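Local coordinates for protein fructose-bisphosphate aldolase (Slackia heliotrinireducens, PDB 4MOZ) that belongs to the DeoC/LacD family of aldolases and folds as a closed barrel of eight parallel strands wrapped in helices, at residues Pro2-Arg6 with Asp7-Val11; Ala13-Leu16 with Ala17-Glu21; Glu56-Asp59 with Ile60-Asp64; Gln121-Asp124 with Ile125-Leu129; Arg276-Asp279 with Glu280-Leu284. All blocks are in the same frame, centred on the assembly; numbering follows the deposited sequence.

Contact 1: residues Pro2-Arg6 with Asp7-Val11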
loop_
_atom_site.group_PDB
_atom_site.type_symbol
_atom_site.label_atom_id
_atom_site.label_comp_id
_atom_site.label_asym_id
_atom_site.label_seq_id
_atom_site.Cartn_x
_atom_site.Cartn_y
_atom_site.Cartn_z
ATOM N N PRO C 2 36.776 -24.838 12.824
ATOM C CA PRO C 2 37.565 -24.793 11.593
ATOM C C PRO C 2 38.231 -23.437 11.393
ATOM O O PRO C 2 38.148 -22.564 12.259
ATOM C CB PRO C 2 36.518 -25.011 10.487
ATOM C CG PRO C 2 35.322 -25.580 11.167
ATOM C CD PRO C 2 35.340 -25.024 12.559
ATOM N N LYS C 3 38.892 -23.279 10.254
ATOM C CA LYS C 3 39.411 -21.991 9.832
ATOM C C LYS C 3 39.288 -21.847 8.325
ATOM O O LYS C 3 39.562 -22.788 7.581
ATOM C CB LYS C 3 40.867 -21.822 10.260
ATOM C CG LYS C 3 41.447 -20.458 9.924
ATOM C CD LYS C 3 42.825 -20.271 10.529
ATOM C CE LYS C 3 43.506 -19.045 9.948
ATOM N NZ LYS C 3 44.083 -19.327 8.606
ATOM N N ILE C 4 38.859 -20.667 7.887
ATOM C CA ILE C 4 38.835 -20.312 6.474
ATOM C C ILE C 4 39.636 -19.025 6.272
ATOM O O ILE C 4 39.809 -18.238 7.206
ATOM C CB ILE C 4 37.392 -20.129 5.942
ATOM C CG1 ILE C 4 36.625 -19.090 6.772
ATOM C CG2 ILE C 4 36.652 -21.463 5.928
ATOM C CD1 ILE C 4 35.471 -18.427 6.045
ATOM N N THR C 5 40.141 -18.829 5.061
ATOM C CA THR C 5 40.791 -17.576 4.692
ATOM C C THR C 5 39.796 -16.719 3.909
ATOM O O THR C 5 38.734 -17.207 3.508
ATOM C CB THR C 5 42.043 -17.819 3.831
ATOM O OG1 THR C 5 41.686 -18.594 2.679
ATOM C CG2 THR C 5 43.111 -18.562 4.629
ATOM N N ARG C 6 40.142 -15.452 3.692
ATOM C CA ARG C 6 39.294 -14.537 2.929
ATOM C C ARG C 6 38.958 -15.091 1.545
ATOM O O ARG C 6 37.800 -15.052 1.129
ATOM C CB ARG C 6 39.953 -13.167 2.799
ATOM C CG ARG C 6 40.049 -12.394 4.101
ATOM C CD ARG C 6 40.649 -11.017 3.870
ATOM N NE ARG C 6 39.760 -10.132 3.115
ATOM C CZ ARG C 6 38.824 -9.357 3.660
ATOM N NH1 ARG C 6 38.633 -9.356 4.974
ATOM N NH2 ARG C 6 38.069 -8.583 2.889
ATOM N N ASP C 7 39.967 -15.625 0.856
ATOM C CA ASP C 7 39.806 -16.193 -0.488
ATOM C C ASP C 7 38.829 -17.369 -0.560
ATOM O O ASP C 7 38.301 -17.676 -1.627
ATOM C CB ASP C 7 41.166 -16.616 -1.058
ATOM C CG ASP C 7 42.062 -15.428 -1.387
ATOM O OD1 ASP C 7 41.793 -14.301 -0.914
ATOM O OD2 ASP C 7 43.053 -15.623 -2.121
ATOM N N GLN C 8 38.595 -18.023 0.573
ATOM C CA GLN C 8 37.679 -19.165 0.632
ATOM C C GLN C 8 36.205 -18.781 0.784
ATOM O O GLN C 8 35.325 -19.636 0.656
ATOM C CB GLN C 8 38.082 -20.104 1.761
ATOM C CG GLN C 8 39.320 -20.931 1.468
ATOM C CD GLN C 8 39.677 -21.823 2.632
ATOM O OE1 GLN C 8 40.252 -21.368 3.616
ATOM N NE2 GLN C 8 39.327 -23.098 2.531
ATOM N N VAL C 9 35.941 -17.510 1.075
ATOM C CA VAL C 9 34.572 -16.995 1.150
ATOM C C VAL C 9 33.992 -16.907 -0.265
ATOM O O VAL C 9 34.529 -16.201 -1.120
ATOM C CB VAL C 9 34.511 -15.602 1.832
ATOM C CG1 VAL C 9 33.095 -15.042 1.818
ATOM C CG2 VAL C 9 35.039 -15.667 3.258
ATOM N N LYS C 10 32.910 -17.642 -0.510
ATOM C CA LYS C 10 32.188 -17.538 -1.777
ATOM C C LYS C 10 31.272 -16.315 -1.777
ATOM O O LYS C 10 30.266 -16.269 -1.062
ATOM C CB LYS C 10 31.401 -18.815 -2.075
ATOM C CG LYS C 10 32.256 -19.925 -2.656
ATOM C CD LYS C 10 31.453 -21.192 -2.878
ATOM C CE LYS C 10 32.368 -22.339 -3.274
ATOM N NZ LYS C 10 31.678 -23.653 -3.165
ATOM N N VAL C 11 31.646 -15.317 -2.571
ATOM C CA VAL C 11 30.881 -14.087 -2.676
ATOM C C VAL C 11 29.790 -14.277 -3.731
ATOM O O VAL C 11 30.099 -14.482 -4.912
ATOM C CB VAL C 11 31.792 -12.887 -3.024
ATOM C CG1 VAL C 11 30.978 -11.613 -3.207
ATOM C CG2 VAL C 11 32.854 -12.695 -1.947
HETATM O O HOH W 1 36.775 -14.371 -1.518
#
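Q8 reaches back along the chain to T5, and its side chain is worth following outward. CB sits 3.4 Å from the carbonyl oxygen of T5, the same oxygen that takes the backbone N-H of Q8. CG then passes 3.5 Å from OG1 of T5, the two side chains running at a slant to each other. With CG lying beside the backbone N (chi1 -74°) and the chain straight through to CD, the amide is carried back to the start of T5. There OE1 accepts from T5 N at 2.9 Å in a fairly straight bond, the donor tilted 25° from the carbonyl plane of the amide. OE1 also lies 3.4 Å from CA of I4.

T5 just precedes a short 3-10 turn, residues 6-8, and this return of Q8 onto T5 N resembles one half of a capping box; T5 O takes Q8 N instead, at 3.0 Å, the ordinary i to i+3 bond of the turn. One residue on, V9 N donates to R6 O at 3.1 Å. A water donates to that oxygen too, and to V9 O, bridging the two carbonyls across the end of the turn.

On the inner side I4 and V9 meet through methyls, CD1 of I4 against CG2 of V9 at 3.9 Å, while I4 also packs on M28 of helix 20-30. R6 bends at chi3 and carries its guanidinium to that same helix, where D25 and E21 form salt bridges with it.

Contact 2: residues Ala13-Leu16 with Ala17-Glu21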
loop_
_atom_site.group_PDB
_atom_site.type_symbol
_atom_site.label_atom_id
_atom_site.label_comp_id
_atom_site.label_asym_id
_atom_site.label_seq_id
_atom_site.Cartn_x
_atom_site.Cartn_y
_atom_site.Cartn_z
ATOM N N ALA C 13 26.734 -13.401 -6.389
ATOM C CA ALA C 13 26.787 -12.474 -7.515
ATOM C C ALA C 13 25.947 -11.209 -7.324
ATOM O O ALA C 13 26.014 -10.288 -8.148
ATOM C CB ALA C 13 26.385 -13.194 -8.788
ATOM N N ASP C 14 25.155 -11.171 -6.250
ATOM C CA ASP C 14 24.365 -9.982 -5.914
ATOM C C ASP C 14 25.099 -9.043 -4.950
ATOM O O ASP C 14 24.583 -7.982 -4.591
ATOM C CB ASP C 14 22.971 -10.359 -5.380
ATOM C CG ASP C 14 23.022 -11.242 -4.139
ATOM O OD1 ASP C 14 24.088 -11.817 -3.847
ATOM O OD2 ASP C 14 21.986 -11.369 -3.449
ATOM N N VAL C 15 26.298 -9.442 -4.530
ATOM C CA VAL C 15 27.190 -8.551 -3.788
ATOM C C VAL C 15 28.030 -7.801 -4.812
ATOM O O VAL C 15 28.891 -8.389 -5.473
ATOM C CB VAL C 15 28.103 -9.314 -2.806
ATOM C CG1 VAL C 15 29.086 -8.360 -2.137
ATOM C CG2 VAL C 15 27.281 -10.053 -1.762
ATOM N N LEU C 16 27.772 -6.505 -4.942
ATOM C CA LEU C 16 28.355 -5.697 -6.011
ATOM C C LEU C 16 29.852 -5.488 -5.816
ATOM O O LEU C 16 30.364 -5.629 -4.700
ATOM C CB LEU C 16 27.626 -4.352 -6.130
ATOM C CG LEU C 16 26.088 -4.375 -6.158
ATOM C CD1 LEU C 16 25.529 -2.963 -6.205
ATOM C CD2 LEU C 16 25.546 -5.203 -7.318
ATOM N N ALA C 17 30.538 -5.156 -6.908
ATOM C CA ALA C 17 31.992 -4.983 -6.914
ATOM C C ALA C 17 32.517 -4.115 -5.765
ATOM O O ALA C 17 33.469 -4.496 -5.081
ATOM C CB ALA C 17 32.457 -4.435 -8.259
ATOM N N ASP C 18 31.888 -2.962 -5.542
ATOM C CA ASP C 18 32.353 -2.030 -4.512
ATOM C C ASP C 18 31.877 -2.374 -3.093
ATOM O O ASP C 18 32.129 -1.621 -2.149
ATOM C CB ASP C 18 32.001 -0.579 -4.884
ATOM C CG ASP C 18 30.497 -0.308 -4.884
ATOM O OD1 ASP C 18 29.690 -1.265 -4.825
ATOM O OD2 ASP C 18 30.118 0.881 -4.950
ATOM N N ALA C 19 31.193 -3.508 -2.950
ATOM C CA ALA C 19 30.757 -3.989 -1.635
ATOM C C ALA C 19 31.443 -5.301 -1.241
ATOM O O ALA C 19 31.276 -5.790 -0.118
ATOM C CB ALA C 19 29.243 -4.148 -1.605
ATOM N N ARG C 20 32.220 -5.854 -2.172
ATOM C CA ARG C 20 32.852 -7.168 -2.027
ATOM C C ARG C 20 33.732 -7.330 -0.784
ATOM O O ARG C 20 33.571 -8.301 -0.037
ATOM C CB ARG C 20 33.655 -7.501 -3.286
ATOM C CG ARG C 20 34.306 -8.869 -3.266
ATOM C CD ARG C 20 35.075 -9.126 -4.552
ATOM N NE ARG C 20 35.528 -10.514 -4.621
ATOM C CZ ARG C 20 34.807 -11.521 -5.109
ATOM N NH1 ARG C 20 33.584 -11.306 -5.590
ATOM N NH2 ARG C 20 35.311 -12.749 -5.115
ATOM N N GLU C 21 34.661 -6.396 -0.573
ATOM C CA GLU C 21 35.580 -6.469 0.568
ATOM C C GLU C 21 34.836 -6.343 1.892
ATOM O O GLU C 21 35.143 -7.055 2.847
ATOM C CB GLU C 21 36.704 -5.426 0.466
ATOM C CG GLU C 21 37.593 -5.571 -0.765
ATOM C CD GLU C 21 38.106 -6.992 -0.985
ATOM O OE1 GLU C 21 38.775 -7.546 -0.087
ATOM O OE2 GLU C 21 37.842 -7.560 -2.066
#
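The carbonyl oxygen of L16 is the polar centre here, accepting from A19 N at 2.9 Å in a fairly straight bond (155°). This i to i+3 bond, with A17 at phi/psi -48°/-47° and D18 near -82°/5°, makes residues 16-19 a type I beta turn. The CB of A19 leans on the same oxygen at 3.6 Å. A weak bond also runs from R20 N to A17 O.

D18 bends back over this turn. Its CG is tucked between its own backbone N and carbonyl carbon, which swings the carboxylate toward the preceding residues until OD1 lies 3.9 Å from CB of L16.

V15 meets A19 and R20 through one branch. Its CG1 rests 3.9 Å from A19 O and 4.0 Å from CA of R20, with CB of A19 slightly farther at 4.2 Å. These are plain van der Waals contacts.

The turn thus redirects the N-terminal loop into helix 20-30, with V15 and L16 packed on H167 and E168 at the end of helix 152-168. A second subunit also meets this stretch: its R84 forms a salt bridge with D14, its N134 a hydrogen bond with A13, and its A130, from helix 125-132, packs on L16.

Contact 3: residues Glu56-Asp59 with Ile60-Asp64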
loop_
_atom_site.group_PDB
_atom_site.type_symbol
_atom_site.label_atom_id
_atom_site.label_comp_id
_atom_site.label_asym_id
_atom_site.label_seq_id
_atom_site.Cartn_x
_atom_site.Cartn_y
_atom_site.Cartn_z
ATOM N N GLU C 56 9.728 -18.164 36.915
ATOM C CA GLU C 56 10.328 -19.311 37.590
ATOM C C GLU C 56 11.362 -20.005 36.704
ATOM O O GLU C 56 11.104 -20.284 35.530
ATOM C CB GLU C 56 9.249 -20.302 38.020
ATOM C CG GLU C 56 9.721 -21.309 39.057
ATOM C CD GLU C 56 8.703 -22.401 39.333
ATOM O OE1 GLU C 56 7.506 -22.205 39.024
ATOM O OE2 GLU C 56 9.104 -23.459 39.869
ATOM N N GLY C 57 12.535 -20.265 37.278
ATOM C CA GLY C 57 13.621 -20.939 36.571
ATOM C C GLY C 57 14.437 -20.024 35.676
ATOM O O GLY C 57 15.273 -20.490 34.901
ATOM N N ILE C 58 14.190 -18.721 35.778
ATOM C CA ILE C 58 14.945 -17.720 35.033
ATOM C C ILE C 58 15.686 -16.847 36.039
ATOM O O ILE C 58 15.074 -16.290 36.953
ATOM C CB ILE C 58 14.022 -16.851 34.142
ATOM C CG1 ILE C 58 13.256 -17.732 33.144
ATOM C CG2 ILE C 58 14.828 -15.777 33.413
ATOM C CD1 ILE C 58 12.051 -17.070 32.507
ATOM N N ASP C 59 17.001 -16.737 35.876
ATOM C CA ASP C 59 17.818 -15.932 36.776
ATOM C C ASP C 59 17.346 -14.481 36.798
ATOM O O ASP C 59 17.040 -13.903 35.750
ATOM C CB ASP C 59 19.293 -15.989 36.377
ATOM C CG ASP C 59 20.205 -15.439 37.456
ATOM O OD1 ASP C 59 20.568 -16.204 38.372
ATOM O OD2 ASP C 59 20.558 -14.242 37.389
ATOM N N ILE C 60 17.299 -13.905 37.998
ATOM C CA ILE C 60 16.866 -12.521 38.196
ATOM C C ILE C 60 17.640 -11.493 37.352
ATOM O O ILE C 60 17.089 -10.459 36.978
ATOM C CB ILE C 60 16.848 -12.129 39.701
ATOM C CG1 ILE C 60 16.129 -10.787 39.916
ATOM C CG2 ILE C 60 18.253 -12.123 40.300
ATOM C CD1 ILE C 60 14.690 -10.764 39.434
ATOM N N SER C 61 18.899 -11.787 37.032
ATOM C CA SER C 61 19.698 -10.879 36.201
ATOM C C SER C 61 19.171 -10.746 34.762
ATOM O O SER C 61 19.454 -9.755 34.092
ATOM C CB SER C 61 21.180 -11.278 36.209
ATOM O OG SER C 61 21.369 -12.556 35.624
ATOM N N ASP C 62 18.395 -11.730 34.303
ATOM C CA ASP C 62 17.804 -11.696 32.952
ATOM C C ASP C 62 16.670 -10.667 32.789
ATOM O O ASP C 62 16.259 -10.351 31.666
ATOM C CB ASP C 62 17.316 -13.090 32.538
ATOM C CG ASP C 62 17.244 -13.264 31.025
ATOM O OD1 ASP C 62 17.923 -12.511 30.290
ATOM O OD2 ASP C 62 16.517 -14.173 30.566
ATOM N N SER C 63 16.171 -10.139 33.904
ATOM C CA SER C 63 15.145 -9.105 33.856
ATOM C C SER C 63 15.705 -7.734 33.445
ATOM O O SER C 63 14.947 -6.839 33.096
ATOM C CB SER C 63 14.403 -9.015 35.189
ATOM O OG SER C 63 15.282 -8.606 36.213
ATOM N N ASP C 64 17.024 -7.574 33.482
ATOM C CA ASP C 64 17.670 -6.359 32.981
ATOM C C ASP C 64 18.240 -6.651 31.591
ATOM O O ASP C 64 19.064 -7.546 31.443
ATOM C CB ASP C 64 18.781 -5.903 33.940
ATOM C CG ASP C 64 19.419 -4.566 33.543
ATOM O OD1 ASP C 64 19.286 -4.107 32.388
ATOM O OD2 ASP C 64 20.076 -3.964 34.416
#
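The carboxylate of D59 is gripped at one oxygen from both of its faces by the same residue, S61. The backbone N of S61 donates to OD2 at 3.0 Å from above the plane, while its OG donates to OD2 at 2.6 Å from the opposite face, on the anti side and 27° out of plane. Two bonds from a single residue should hold the group against rotation. CG of D59 lies anti to the backbone N (chi1 -167°), which places OD2 over the start of the next turn.

A side-chain oxygen accepting from the N-H two residues on makes this an Asx turn, and it opens the 3-10 segment 60-63 in the loop between helices 44-47 and 66-74. The backbone follows suit, D62 N donating to D59 O at 2.9 Å.

Farther round, OG of S63 donates to I60 O at 2.7 Å, almost end-on, and S63 N bonds to that oxygen too. I58 lays CG2 across D62, 3.8 Å from its CB and 3.7 Å from OD2; the main polar partner of that oxygen is H274. D64 then caps the backbone N of E66 with OD1, next to helix 66-74.

Contact 4: residues Gln121-Asp124 with Ile125-Leu129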
loop_
_atom_site.group_PDB
_atom_site.type_symbol
_atom_site.label_atom_id
_atom_site.label_comp_id
_atom_site.label_asym_id
_atom_site.label_seq_id
_atom_site.Cartn_x
_atom_site.Cartn_y
_atom_site.Cartn_z
ATOM N N GLN C 121 8.456 -5.998 8.643
ATOM C CA GLN C 121 9.689 -5.226 8.665
ATOM C C GLN C 121 9.431 -3.957 9.471
ATOM O O GLN C 121 8.461 -3.248 9.228
ATOM C CB GLN C 121 10.152 -4.885 7.254
ATOM C CG GLN C 121 11.514 -4.208 7.227
ATOM C CD GLN C 121 12.073 -4.066 5.826
ATOM O OE1 GLN C 121 11.767 -4.868 4.939
ATOM N NE2 GLN C 121 12.907 -3.048 5.619
ATOM N N LEU C 122 10.295 -3.692 10.443
ATOM C CA LEU C 122 10.053 -2.644 11.433
ATOM C C LEU C 122 10.498 -1.262 10.982
ATOM O O LEU C 122 10.035 -0.265 11.518
ATOM C CB LEU C 122 10.714 -3.013 12.762
ATOM C CG LEU C 122 10.237 -4.321 13.400
ATOM C CD1 LEU C 122 11.111 -4.706 14.590
ATOM C CD2 LEU C 122 8.767 -4.247 13.803
ATOM N N HIS C 123 11.386 -1.206 9.993
ATOM C CA HIS C 123 11.931 0.054 9.476
ATOM C C HIS C 123 12.685 -0.254 8.219
ATOM O O HIS C 123 12.955 -1.416 7.934
ATOM C CB HIS C 123 12.880 0.682 10.498
ATOM C CG HIS C 123 13.835 -0.313 11.109
ATOM N ND1 HIS C 123 14.939 -0.746 10.468
ATOM C CD2 HIS C 123 13.790 -0.998 12.323
ATOM C CE1 HIS C 123 15.577 -1.647 11.235
ATOM N NE2 HIS C 123 14.873 -1.802 12.370
ATOM N N ASP C 124 13.055 0.768 7.457
ATOM C CA ASP C 124 13.829 0.535 6.239
ATOM C C ASP C 124 15.291 0.164 6.534
ATOM O O ASP C 124 15.772 0.316 7.668
ATOM C CB ASP C 124 13.730 1.725 5.268
ATOM C CG ASP C 124 14.230 3.035 5.871
ATOM O OD1 ASP C 124 15.080 3.021 6.792
ATOM O OD2 ASP C 124 13.775 4.099 5.402
ATOM N N ILE C 125 15.984 -0.326 5.509
ATOM C CA ILE C 125 17.390 -0.686 5.636
ATOM C C ILE C 125 18.254 0.544 5.923
ATOM O O ILE C 125 19.239 0.454 6.651
ATOM C CB ILE C 125 17.906 -1.466 4.401
ATOM C CG1 ILE C 125 19.304 -2.043 4.670
ATOM C CG2 ILE C 125 17.876 -0.605 3.137
ATOM C CD1 ILE C 125 19.736 -3.106 3.679
ATOM N N GLU C 126 17.859 1.687 5.369
ATOM C CA GLU C 126 18.588 2.944 5.547
ATOM C C GLU C 126 18.797 3.303 7.017
ATOM O O GLU C 126 19.835 3.852 7.374
ATOM C CB GLU C 126 17.885 4.090 4.808
ATOM C CG GLU C 126 18.098 4.098 3.295
ATOM C CD GLU C 126 17.183 3.145 2.531
ATOM O OE1 GLU C 126 16.360 2.433 3.151
ATOM O OE2 GLU C 126 17.282 3.113 1.287
ATOM N N ALA C 127 17.818 2.982 7.862
ATOM C CA ALA C 127 17.934 3.194 9.308
ATOM C C ALA C 127 19.131 2.435 9.891
ATOM O O ALA C 127 19.848 2.954 10.753
ATOM C CB ALA C 127 16.650 2.782 10.016
ATOM N N VAL C 128 19.344 1.212 9.409
ATOM C CA VAL C 128 20.450 0.371 9.865
ATOM C C VAL C 128 21.785 0.890 9.318
ATOM O O VAL C 128 22.796 0.896 10.028
ATOM C CB VAL C 128 20.233 -1.104 9.467
ATOM C CG1 VAL C 128 21.394 -1.971 9.937
ATOM C CG2 VAL C 128 18.920 -1.627 10.037
ATOM N N LEU C 129 21.769 1.332 8.061
ATOM C CA LEU C 129 22.945 1.904 7.403
ATOM C C LEU C 129 23.443 3.161 8.107
ATOM O O LEU C 129 24.652 3.368 8.231
ATOM C CB LEU C 129 22.630 2.226 5.941
ATOM C CG LEU C 129 22.899 1.191 4.842
ATOM C CD1 LEU C 129 22.624 -0.243 5.280
ATOM C CD2 LEU C 129 22.113 1.537 3.582
HETATM O O HOH W 2 14.465 -1.211 3.399
#
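D124 caps the helix that begins beside it, its OD1 accepting from A127 N at 2.9 Å with the donor nearly in line with the C-O bond. The same N-H also makes a weak bond to D124 O. CG of D124 sits between its backbone N and carbonyl carbon (chi1 59°), which folds the carboxylate over the first turn toward A127 N.

Around the cap the preceding residues stitch themselves together. ND1 of H123 donates to D124 O at 3.1 Å, almost perfectly straight at 176° and exactly in the ring plane. NE2 of Q121 gives a 2.8 Å bond to H123 O, and also donates to a water. That water accepts from I125 N at 2.7 Å, so an N-H of the opening helical turn finds its partner in a bound water.

Outward, the imidazole presses its edge on V128, CE1 to CG2 at 3.6 Å, with the two side chains at about a right angle. CB of A127 lies 3.9 Å from ND1 of H123. V128 continues into M103 and strand 138-145, whereas the N-H of D124 is taken by Q161 of a third subunit.

E126 folds back at chi2, bringing OE1 to 3.8 Å from OD2 of D124. Two acids so close should raise each other's proton affinity somewhat, but OD2 has a further hydrogen-bond partner outside this stretch, and the positive end of the helix dipole should also ease D124.

Contact 5: residues Arg276-Asp279 with Glu280-Leu284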
loop_
_atom_site.group_PDB
_atom_site.type_symbol
_atom_site.label_atom_id
_atom_site.label_comp_id
_atom_site.label_asym_id
_atom_site.label_seq_id
_atom_site.Cartn_x
_atom_site.Cartn_y
_atom_site.Cartn_z
ATOM N N ARG C 276 20.198 -17.890 32.260
ATOM C CA ARG C 276 21.171 -18.252 33.286
ATOM C C ARG C 276 21.839 -17.003 33.852
ATOM O O ARG C 276 21.784 -15.933 33.241
ATOM C CB ARG C 276 22.233 -19.190 32.702
ATOM C CG ARG C 276 21.687 -20.524 32.229
ATOM C CD ARG C 276 22.709 -21.271 31.390
ATOM N NE ARG C 276 22.087 -22.352 30.631
ATOM C CZ ARG C 276 21.971 -23.611 31.049
ATOM N NH1 ARG C 276 21.381 -24.506 30.273
ATOM N NH2 ARG C 276 22.441 -23.981 32.234
ATOM N N SER C 277 22.470 -17.146 35.015
ATOM C CA SER C 277 23.263 -16.070 35.610
ATOM C C SER C 277 24.401 -15.698 34.671
ATOM O O SER C 277 24.825 -16.518 33.857
ATOM C CB SER C 277 23.829 -16.507 36.963
ATOM O OG SER C 277 24.794 -17.537 36.800
ATOM N N LEU C 278 24.897 -14.470 34.792
ATOM C CA LEU C 278 25.934 -13.955 33.895
ATOM C C LEU C 278 27.117 -14.921 33.735
ATOM O O LEU C 278 27.504 -15.242 32.610
ATOM C CB LEU C 278 26.400 -12.556 34.334
ATOM C CG LEU C 278 27.474 -11.833 33.505
ATOM C CD1 LEU C 278 27.065 -11.673 32.044
ATOM C CD2 LEU C 278 27.816 -10.481 34.118
ATOM N N ASP C 279 27.665 -15.402 34.851
ATOM C CA ASP C 279 28.818 -16.311 34.814
ATOM C C ASP C 279 28.532 -17.602 34.038
ATOM O O ASP C 279 29.306 -17.982 33.156
ATOM C CB ASP C 279 29.322 -16.628 36.229
ATOM C CG ASP C 279 30.000 -15.433 36.899
ATOM O OD1 ASP C 279 30.486 -14.518 36.195
ATOM O OD2 ASP C 279 30.050 -15.414 38.148
ATOM N N GLU C 280 27.416 -18.253 34.361
ATOM C CA GLU C 280 27.023 -19.511 33.724
ATOM C C GLU C 280 26.683 -19.317 32.247
ATOM O O GLU C 280 27.035 -20.149 31.410
ATOM C CB GLU C 280 25.842 -20.144 34.466
ATOM C CG GLU C 280 25.505 -21.559 34.015
ATOM C CD GLU C 280 24.394 -22.188 34.830
ATOM O OE1 GLU C 280 24.426 -22.094 36.073
ATOM O OE2 GLU C 280 23.483 -22.788 34.231
ATOM N N ALA C 281 25.999 -18.213 31.948
ATOM C CA ALA C 281 25.626 -17.844 30.588
ATOM C C ALA C 281 26.865 -17.688 29.721
ATOM O O ALA C 281 26.940 -18.265 28.631
ATOM C CB ALA C 281 24.821 -16.553 30.595
ATOM N N VAL C 282 27.826 -16.911 30.220
ATOM C CA VAL C 282 29.121 -16.725 29.569
ATOM C C VAL C 282 29.798 -18.079 29.303
ATOM O O VAL C 282 30.265 -18.339 28.190
ATOM C CB VAL C 282 30.029 -15.780 30.393
ATOM C CG1 VAL C 282 31.483 -15.874 29.961
ATOM C CG2 VAL C 282 29.545 -14.343 30.274
ATOM N N ARG C 283 29.817 -18.946 30.311
ATOM C CA ARG C 283 30.411 -20.280 30.163
ATOM C C ARG C 283 29.712 -21.140 29.106
ATOM O O ARG C 283 30.370 -21.917 28.413
ATOM C CB ARG C 283 30.464 -21.027 31.502
ATOM C CG ARG C 283 31.473 -20.460 32.494
ATOM C CD ARG C 283 31.813 -21.449 33.602
ATOM N NE ARG C 283 30.627 -21.999 34.259
ATOM C CZ ARG C 283 30.031 -21.463 35.321
ATOM N NH1 ARG C 283 30.501 -20.347 35.868
ATOM N NH2 ARG C 283 28.959 -22.048 35.839
ATOM N N LEU C 284 28.392 -20.998 28.979
ATOM C CA LEU C 284 27.649 -21.747 27.967
ATOM C C LEU C 284 27.965 -21.263 26.552
ATOM O O LEU C 284 28.108 -22.078 25.641
ATOM C CB LEU C 284 26.139 -21.751 28.239
ATOM C CG LEU C 284 25.273 -22.550 27.252
ATOM C CD1 LEU C 284 25.678 -24.016 27.172
ATOM C CD2 LEU C 284 23.796 -22.426 27.595
HETATM O O HOH W 3 22.421 -19.829 36.202
#
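R276 and E280 are brought together by two different torsions: CG of R276 stands beside its backbone N (chi1 -64°) and the chain then runs out straight, while CG of E280 is anti to its own N (chi1 -171°), extending the acid toward it. The two chains slant past each other, with CD of R276 3.3 Å from OE2 of E280, and end in a salt bridge. NH2 of R276 donates to OE2 at a short 2.5 Å. The oxygen lies in the guanidinium plane and is approached nearly down its C-O bond, although the two flat groups are turned 51° apart. NE of R276 is held by N272 O, which probably helps fix the guanidinium's rotation.

L284, one turn beyond E280, crosses the arginine at about a right angle and sets CD2 3.5 Å from NE of R276. At the other oxygen of E280 a water donates weakly to OE1 while taking the N-H of S277 at 2.9 Å.

L278 and V282 run next to each other in the same direction, CD1 to CG2 at 4.1 Å, and both pack on Q74 of helix 66-74. R283 bends at chi3 so that one face of its guanidinium looks onto D279 O, while NE bonds to F305 O.

Behind the side chains A281 N donates to S277 O at 2.8 Å, V282 N to L278 O at 2.9 Å and R283 N to D279 O. This is a helix start with S277 at the N-cap position, and the i to i+4 ion pair straddles it, opening helix 278-294, the long helix that comes after the last barrel strand and the short helix 271-274.

How the contacts relate
From the N terminus the five contacts follow one another in series; each closes a turn within one continuous stretch, and none nests in or crosses another. Contact 1 rounds the loop before helix 20-30 and contact 2 turns into that helix; they touch where R6 pairs with E21 and V11 packs on R20. Contact 3, on the far side of the chain's centre, lies before helix 66-74. Contact 4 starts helix 125-132, its centre about 20 Å from that of contact 2, and both sites meet other subunits. Contact 5 opens helix 278-294 and returns to contact 3, D59 and S61 packing against R276, S277 and L278, so loop 56-64 packs against the start of helix 278-294.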